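Local coordinates for Mlr7391 protein (Mesorhizobium loti, PDB 3HK4) that is of unconfirmed function but has an NTF2-like fold with a SnoaL-like domain and may act as a polyketide cyclase, at residues E78-E88 against L99-K108. Sequence-based numbering, arbitrary orientation.
Sequences ENHEVHGGSVE and LRFKFDVTPK
From His80 opposite Pro107 to Glu88 opposite Arg100, two antiparallel strands of a hairpin pair along one margin of the curved NTF2-like sheet. Strand 80-93 is outermost within the chain; strand 96-107 continues the sheet to strand 114-125. Their paired backbones are tied by backbone hydrogen bonds such as Thr106 N to Glu81 O (2.8 Å) and Glu88 N to Arg100 O (2.8 Å). Midway the register slips: Gly84 and Gly85 together face Phe103, a beta bulge, and any CB on Gly85 would collide with Lys102 O and Phe103 CB.

On the polar face, the His83 ring reaches back along the hairpin, with CG beside the backbone N (chi1 -48°), until NE2 and Thr106 OG1 share a short hydrogen bond (2.5 Å, 164°) in which either could be the donor. The hydroxyl lies at the ring's edge, while Glu81 O lies 3.4 Å above the ring plane, offset toward the rim. A leucine here would probably leave Thr106 OG1 without this mate and remove the flat group beneath Glu81 O. Farther along, Glu88 OE1 and Arg100 NH1 form a long salt bridge (3.5 Å), their planes 75° apart; Arg100 NE also pairs with Asp117.

On the other face, Val87 CG1 packs 4.0 Å from Phe101 CE1, and Val105 CG2 touches His80 CB (3.5 Å). Phe101 continues to Leu33 of helix 22-34 and Val105 to Trp76 of helix 66-78. Polar side-chain ties thus brace the strands on either side of the bulge, while mostly apolar contacts join the hairpin to both helices.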
ATOM      1  N   GLU A  78      -8.161  -4.887   3.176  1.00 34.22           N
ATOM      2  CA  GLU A  78      -7.778  -6.305   3.366  1.00 34.67           C
ATOM      3  C   GLU A  78      -6.987  -6.597   4.618  1.00 31.53           C
ATOM      4  O   GLU A  78      -6.862  -7.754   4.971  1.00 29.40           O
ATOM      5  CB  GLU A  78      -6.888  -6.754   2.222  1.00 36.50           C
ATOM      6  CG  GLU A  78      -7.542  -6.699   0.845  1.00 49.06           C
ATOM      7  CD  GLU A  78      -7.992  -8.040   0.301  1.00 55.78           C
ATOM      8  OE1 GLU A  78      -7.856  -9.079   1.002  1.00 64.47           O
ATOM      9  OE2 GLU A  78      -8.448  -8.043  -0.869  1.00 68.12           O
ATOM     10  N   ASN A  79      -6.415  -5.561   5.232  1.00 28.83           N
ATOM     11  CA  ASN A  79      -5.576  -5.680   6.391  1.00 29.90           C
ATOM     12  C   ASN A  79      -6.194  -5.108   7.658  1.00 31.09           C
ATOM     13  O   ASN A  79      -5.518  -5.067   8.683  1.00 29.59           O
ATOM     14  CB  ASN A  79      -4.226  -5.004   6.157  1.00 31.66           C
ATOM     15  CG  ASN A  79      -3.326  -5.822   5.283  1.00 27.09           C
ATOM     16  OD1 ASN A  79      -2.555  -6.648   5.787  1.00 32.30           O
ATOM     17  ND2 ASN A  79      -3.492  -5.696   3.994  1.00 35.94           N
ATOM     18  N   HIS A  80      -7.452  -4.669   7.595  1.00 29.69           N
ATOM     19  CA  HIS A  80      -8.133  -4.156   8.784  1.00 30.26           C
ATOM     20  C   HIS A  80      -9.592  -4.550   8.779  1.00 33.44           C
ATOM     21  O   HIS A  80     -10.210  -4.657   7.708  1.00 36.28           O
ATOM     22  CB  HIS A  80      -8.064  -2.636   8.814  1.00 31.05           C
ATOM     23  CG  HIS A  80      -6.679  -2.093   8.819  1.00 35.85           C
ATOM     24  ND1 HIS A  80      -5.935  -1.951   7.662  1.00 35.56           N
ATOM     25  CD2 HIS A  80      -5.895  -1.661   9.830  1.00 37.97           C
ATOM     26  CE1 HIS A  80      -4.738  -1.492   7.971  1.00 40.13           C
ATOM     27  NE2 HIS A  80      -4.692  -1.289   9.276  1.00 35.09           N
ATOM     28  N   GLU A  81     -10.128  -4.806   9.970  1.00 35.64           N
ATOM     29  CA  GLU A  81     -11.572  -4.984  10.183  1.00 38.67           C
ATOM     30  C   GLU A  81     -12.057  -3.662  10.818  1.00 38.38           C
ATOM     31  O   GLU A  81     -11.552  -3.249  11.875  1.00 36.79           O
ATOM     32  CB  GLU A  81     -11.877  -6.141  11.134  1.00 37.06           C
ATOM     33  CG  GLU A  81     -13.377  -6.417  11.157  1.00 45.54           C
ATOM     34  CD  GLU A  81     -13.763  -7.516  12.090  1.00 43.34           C
ATOM     35  OE1 GLU A  81     -12.839  -8.243  12.582  1.00 50.18           O
ATOM     36  OE2 GLU A  81     -14.996  -7.629  12.343  1.00 56.16           O
ATOM     37  N   VAL A  82     -13.047  -3.035  10.193  0.50 38.63           N
ATOM     38  CA  VAL A  82     -13.574  -1.787  10.690  0.50 38.86           C
ATOM     39  C   VAL A  82     -14.769  -2.160  11.552  0.50 39.11           C
ATOM     40  O   VAL A  82     -15.602  -2.944  11.126  0.50 36.31           O
ATOM     41  CB  VAL A  82     -13.982  -0.835   9.547  0.50 39.16           C
ATOM     42  CG1 VAL A  82     -15.286  -1.262   8.929  0.50 39.35           C
ATOM     43  CG2 VAL A  82     -14.065   0.613  10.067  0.50 38.83           C
ATOM     44  N   HIS A  83     -14.799  -1.633  12.775  1.00 42.40           N
ATOM     45  CA  HIS A  83     -15.873  -1.863  13.700  1.00 44.49           C
ATOM     46  C   HIS A  83     -16.656  -0.557  13.859  1.00 50.54           C
ATOM     47  O   HIS A  83     -16.708   0.034  14.953  1.00 53.07           O
ATOM     48  CB  HIS A  83     -15.311  -2.261  15.060  1.00 44.04           C
ATOM     49  CG  HIS A  83     -14.273  -3.332  15.003  1.00 36.32           C
ATOM     50  ND1 HIS A  83     -14.580  -4.646  14.768  1.00 29.06           N
ATOM     51  CD2 HIS A  83     -12.934  -3.285  15.188  1.00 38.47           C
ATOM     52  CE1 HIS A  83     -13.474  -5.368  14.820  1.00 36.73           C
ATOM     53  NE2 HIS A  83     -12.462  -4.565  15.078  1.00 33.55           N
ATOM     54  N   GLY A  84     -17.237  -0.065  12.779  1.00 53.04           N
ATOM     55  CA  GLY A  84     -18.099   1.133  12.887  1.00 56.48           C
ATOM     56  C   GLY A  84     -17.447   2.512  12.867  1.00 57.17           C
ATOM     57  O   GLY A  84     -16.616   2.796  11.993  1.00 59.68           O
ATOM     58  N   GLY A  85     -17.862   3.378  13.797  1.00 55.13           N
ATOM     59  CA  GLY A  85     -17.362   4.756  13.863  1.00 54.17           C
ATOM     60  C   GLY A  85     -18.215   5.806  13.152  1.00 53.07           C
ATOM     61  O   GLY A  85     -19.346   5.526  12.707  1.00 47.98           O
ATOM     62  N   SER A  86     -17.656   7.020  13.030  1.00 48.38           N
ATOM     63  CA  SER A  86     -18.379   8.137  12.445  1.00 47.27           C
ATOM     64  C   SER A  86     -17.518   9.077  11.608  1.00 43.65           C
ATOM     65  O   SER A  86     -16.315   9.094  11.733  1.00 41.55           O
ATOM     66  CB  SER A  86     -19.052   8.934  13.570  1.00 47.47           C
ATOM     67  OG  SER A  86     -18.114   9.575  14.427  1.00 51.00           O
ATOM     68  N   VAL A  87     -18.168   9.843  10.746  1.00 43.36           N
ATOM     69  CA  VAL A  87     -17.516  10.847   9.938  1.00 40.89           C
ATOM     70  C   VAL A  87     -18.203  12.134  10.299  1.00 42.29           C
ATOM     71  O   VAL A  87     -19.423  12.184  10.259  1.00 43.53           O
ATOM     72  CB  VAL A  87     -17.741  10.600   8.460  1.00 41.95           C
ATOM     73  CG1 VAL A  87     -16.998  11.662   7.612  1.00 37.24           C
ATOM     74  CG2 VAL A  87     -17.300   9.228   8.098  1.00 40.47           C
ATOM     75  N   GLU A  88     -17.438  13.145  10.708  1.00 39.90           N
ATOM     76  CA  GLU A  88     -17.978  14.436  11.056  1.00 41.36           C
ATOM     77  C   GLU A  88     -17.492  15.450  10.051  1.00 38.28           C
ATOM     78  O   GLU A  88     -16.313  15.482   9.697  1.00 31.89           O
ATOM     79  CB  GLU A  88     -17.509  14.895  12.439  1.00 43.87           C
ATOM     80  CG  GLU A  88     -18.247  14.287  13.631  1.00 53.12           C
ATOM     81  CD  GLU A  88     -17.592  14.636  14.953  1.00 51.21           C
ATOM     82  OE1 GLU A  88     -16.637  15.463  14.979  1.00 68.40           O
ATOM     83  OE2 GLU A  88     -18.031  14.072  15.968  1.00 72.56           O
ATOM     84  N   LEU A  99     -12.679  16.678   7.245  1.00 29.75           N
ATOM     85  CA  LEU A  99     -13.554  15.710   7.878  1.00 30.51           C
ATOM     86  C   LEU A  99     -12.838  15.141   9.086  1.00 30.48           C
ATOM     87  O   LEU A  99     -11.624  15.059   9.129  1.00 28.83           O
ATOM     88  CB  LEU A  99     -13.890  14.549   6.934  1.00 30.78           C
ATOM     89  CG  LEU A  99     -14.680  14.884   5.681  1.00 35.47           C
ATOM     90  CD1 LEU A  99     -14.757  13.680   4.713  1.00 25.63           C
ATOM     91  CD2 LEU A  99     -16.052  15.335   6.122  1.00 30.53           C
ATOM     92  N   ARG A 100     -13.594  14.755  10.077  1.00 33.27           N
ATOM     93  CA  ARG A 100     -13.019  14.135  11.261  1.00 34.51           C
ATOM     94  C   ARG A 100     -13.582  12.707  11.309  1.00 34.69           C
ATOM     95  O   ARG A 100     -14.783  12.512  11.219  1.00 32.15           O
ATOM     96  CB  ARG A 100     -13.344  14.953  12.503  1.00 38.14           C
ATOM     97  CG  ARG A 100     -12.596  14.487  13.800  1.00 43.51           C
ATOM     98  CD  ARG A 100     -13.388  13.443  14.524  1.00 56.12           C
ATOM     99  NE  ARG A 100     -12.870  13.162  15.847  1.00 59.35           N
ATOM    100  CZ  ARG A 100     -13.019  13.959  16.909  1.00 71.78           C
ATOM    101  NH1 ARG A 100     -13.653  15.134  16.836  1.00 73.64           N
ATOM    102  NH2 ARG A 100     -12.508  13.570  18.071  1.00 69.24           N
ATOM    103  N   PHE A 101     -12.672  11.741  11.396  1.00 32.22           N
ATOM    104  CA  PHE A 101     -12.959  10.317  11.370  1.00 31.50           C
ATOM    105  C   PHE A 101     -12.612   9.778  12.723  1.00 34.97           C
ATOM    106  O   PHE A 101     -11.522  10.037  13.195  1.00 34.51           O
ATOM    107  CB  PHE A 101     -12.069   9.632  10.370  1.00 32.89           C
ATOM    108  CG  PHE A 101     -12.223  10.137   8.960  1.00 29.82           C
ATOM    109  CD1 PHE A 101     -13.252   9.673   8.162  1.00 38.57           C
ATOM    110  CD2 PHE A 101     -11.318  11.019   8.422  1.00 38.75           C
ATOM    111  CE1 PHE A 101     -13.394  10.091   6.860  1.00 39.31           C
ATOM    112  CE2 PHE A 101     -11.441  11.470   7.137  1.00 32.67           C
ATOM    113  CZ  PHE A 101     -12.475  10.998   6.327  1.00 33.75           C
ATOM    114  N   LYS A 102     -13.554   9.088  13.352  1.00 36.74           N
ATOM    115  CA  LYS A 102     -13.346   8.397  14.647  1.00 41.25           C
ATOM    116  C   LYS A 102     -13.965   7.007  14.473  1.00 40.81           C
ATOM    117  O   LYS A 102     -15.179   6.869  14.305  1.00 40.30           O
ATOM    118  CB  LYS A 102     -13.943   9.151  15.850  1.00 39.48           C
ATOM    119  CG  LYS A 102     -13.310   8.699  17.180  1.00 46.80           C
ATOM    120  CD  LYS A 102     -14.044   9.168  18.452  1.00 51.32           C
ATOM    121  CE  LYS A 102     -13.757  10.619  18.837  1.00 59.48           C
ATOM    122  NZ  LYS A 102     -14.387  10.960  20.191  1.00 62.71           N
ATOM    123  N   PHE A 103     -13.128   5.985  14.451  1.00 41.96           N
ATOM    124  CA  PHE A 103     -13.585   4.603  14.246  1.00 44.07           C
ATOM    125  C   PHE A 103     -12.702   3.589  14.950  1.00 43.59           C
ATOM    126  O   PHE A 103     -11.503   3.813  15.117  1.00 41.99           O
ATOM    127  CB  PHE A 103     -13.616   4.276  12.748  1.00 46.01           C
ATOM    128  CG  PHE A 103     -12.288   4.472  12.054  1.00 54.98           C
ATOM    129  CD1 PHE A 103     -11.915   5.730  11.548  1.00 63.23           C
ATOM    130  CD2 PHE A 103     -11.399   3.412  11.896  1.00 56.98           C
ATOM    131  CE1 PHE A 103     -10.664   5.920  10.890  1.00 52.35           C
ATOM    132  CE2 PHE A 103     -10.151   3.599  11.246  1.00 56.28           C
ATOM    133  CZ  PHE A 103      -9.795   4.852  10.734  1.00 55.01           C
ATOM    134  N   ASP A 104     -13.313   2.486  15.387  1.00 41.86           N
ATOM    135  CA  ASP A 104     -12.570   1.376  15.955  1.00 40.30           C
ATOM    136  C   ASP A 104     -12.210   0.485  14.795  1.00 36.56           C
ATOM    137  O   ASP A 104     -12.998   0.300  13.879  1.00 36.85           O
ATOM    138  CB  ASP A 104     -13.357   0.580  17.023  1.00 37.55           C
ATOM    139  CG  ASP A 104     -13.430   1.305  18.373  1.00 47.64           C
ATOM    140  OD1 ASP A 104     -12.949   2.447  18.516  1.00 44.16           O
ATOM    141  OD2 ASP A 104     -13.979   0.720  19.316  1.00 46.71           O
ATOM    142  N   VAL A 105     -11.022  -0.095  14.867  1.00 37.06           N
ATOM    143  CA  VAL A 105     -10.518  -0.946  13.822  1.00 35.79           C
ATOM    144  C   VAL A 105      -9.581  -1.985  14.420  1.00 34.64           C
ATOM    145  O   VAL A 105      -8.922  -1.730  15.432  1.00 34.79           O
ATOM    146  CB  VAL A 105      -9.726  -0.086  12.772  1.00 39.91           C
ATOM    147  CG1 VAL A 105      -8.565   0.571  13.397  1.00 41.10           C
ATOM    148  CG2 VAL A 105      -9.212  -0.934  11.691  1.00 40.33           C
ATOM    149  N   THR A 106      -9.529  -3.160  13.821  1.00 33.08           N
ATOM    150  CA  THR A 106      -8.592  -4.177  14.246  1.00 31.37           C
ATOM    151  C   THR A 106      -7.656  -4.475  13.095  1.00 32.93           C
ATOM    152  O   THR A 106      -8.062  -5.117  12.099  1.00 31.25           O
ATOM    153  CB  THR A 106      -9.251  -5.495  14.659  1.00 31.42           C
ATOM    154  OG1 THR A 106     -10.116  -5.269  15.767  1.00 28.42           O
ATOM    155  CG2 THR A 106      -8.176  -6.496  15.053  1.00 24.63           C
ATOM    156  N   PRO A 107      -6.413  -4.005  13.203  1.00 37.25           N
ATOM    157  CA  PRO A 107      -5.407  -4.308  12.203  1.00 33.60           C
ATOM    158  C   PRO A 107      -5.026  -5.784  12.240  1.00 37.81           C
ATOM    159  O   PRO A 107      -4.821  -6.360  13.330  1.00 35.04           O
ATOM    160  CB  PRO A 107      -4.212  -3.476  12.653  1.00 38.27           C
ATOM    161  CG  PRO A 107      -4.755  -2.444  13.529  1.00 35.26           C
ATOM    162  CD  PRO A 107      -5.846  -3.158  14.263  1.00 37.11           C
ATOM    163  N   LYS A 108      -4.978  -6.416  11.070  1.00 35.26           N
ATOM    164  CA  LYS A 108      -4.505  -7.803  10.983  1.00 40.54           C
ATOM    165  C   LYS A 108      -3.092  -8.019  11.566  1.00 40.97           C
ATOM    166  O   LYS A 108      -2.774  -9.096  12.046  1.00 43.16           O
ATOM    167  CB  LYS A 108      -4.431  -8.257   9.521  1.00 38.63           C
ATOM    168  CG  LYS A 108      -5.636  -8.876   8.949  1.00 41.92           C
ATOM    169  CD  LYS A 108      -5.208  -9.589   7.640  1.00 44.16           C
ATOM    170  CE  LYS A 108      -6.334 -10.382   6.996  1.00 59.81           C
ATOM    171  NZ  LYS A 108      -7.412  -9.493   6.500  1.00 66.13           N
TER
HETATM  172  O   HOH W   1     -15.999  11.511  14.068  1.00 46.82           O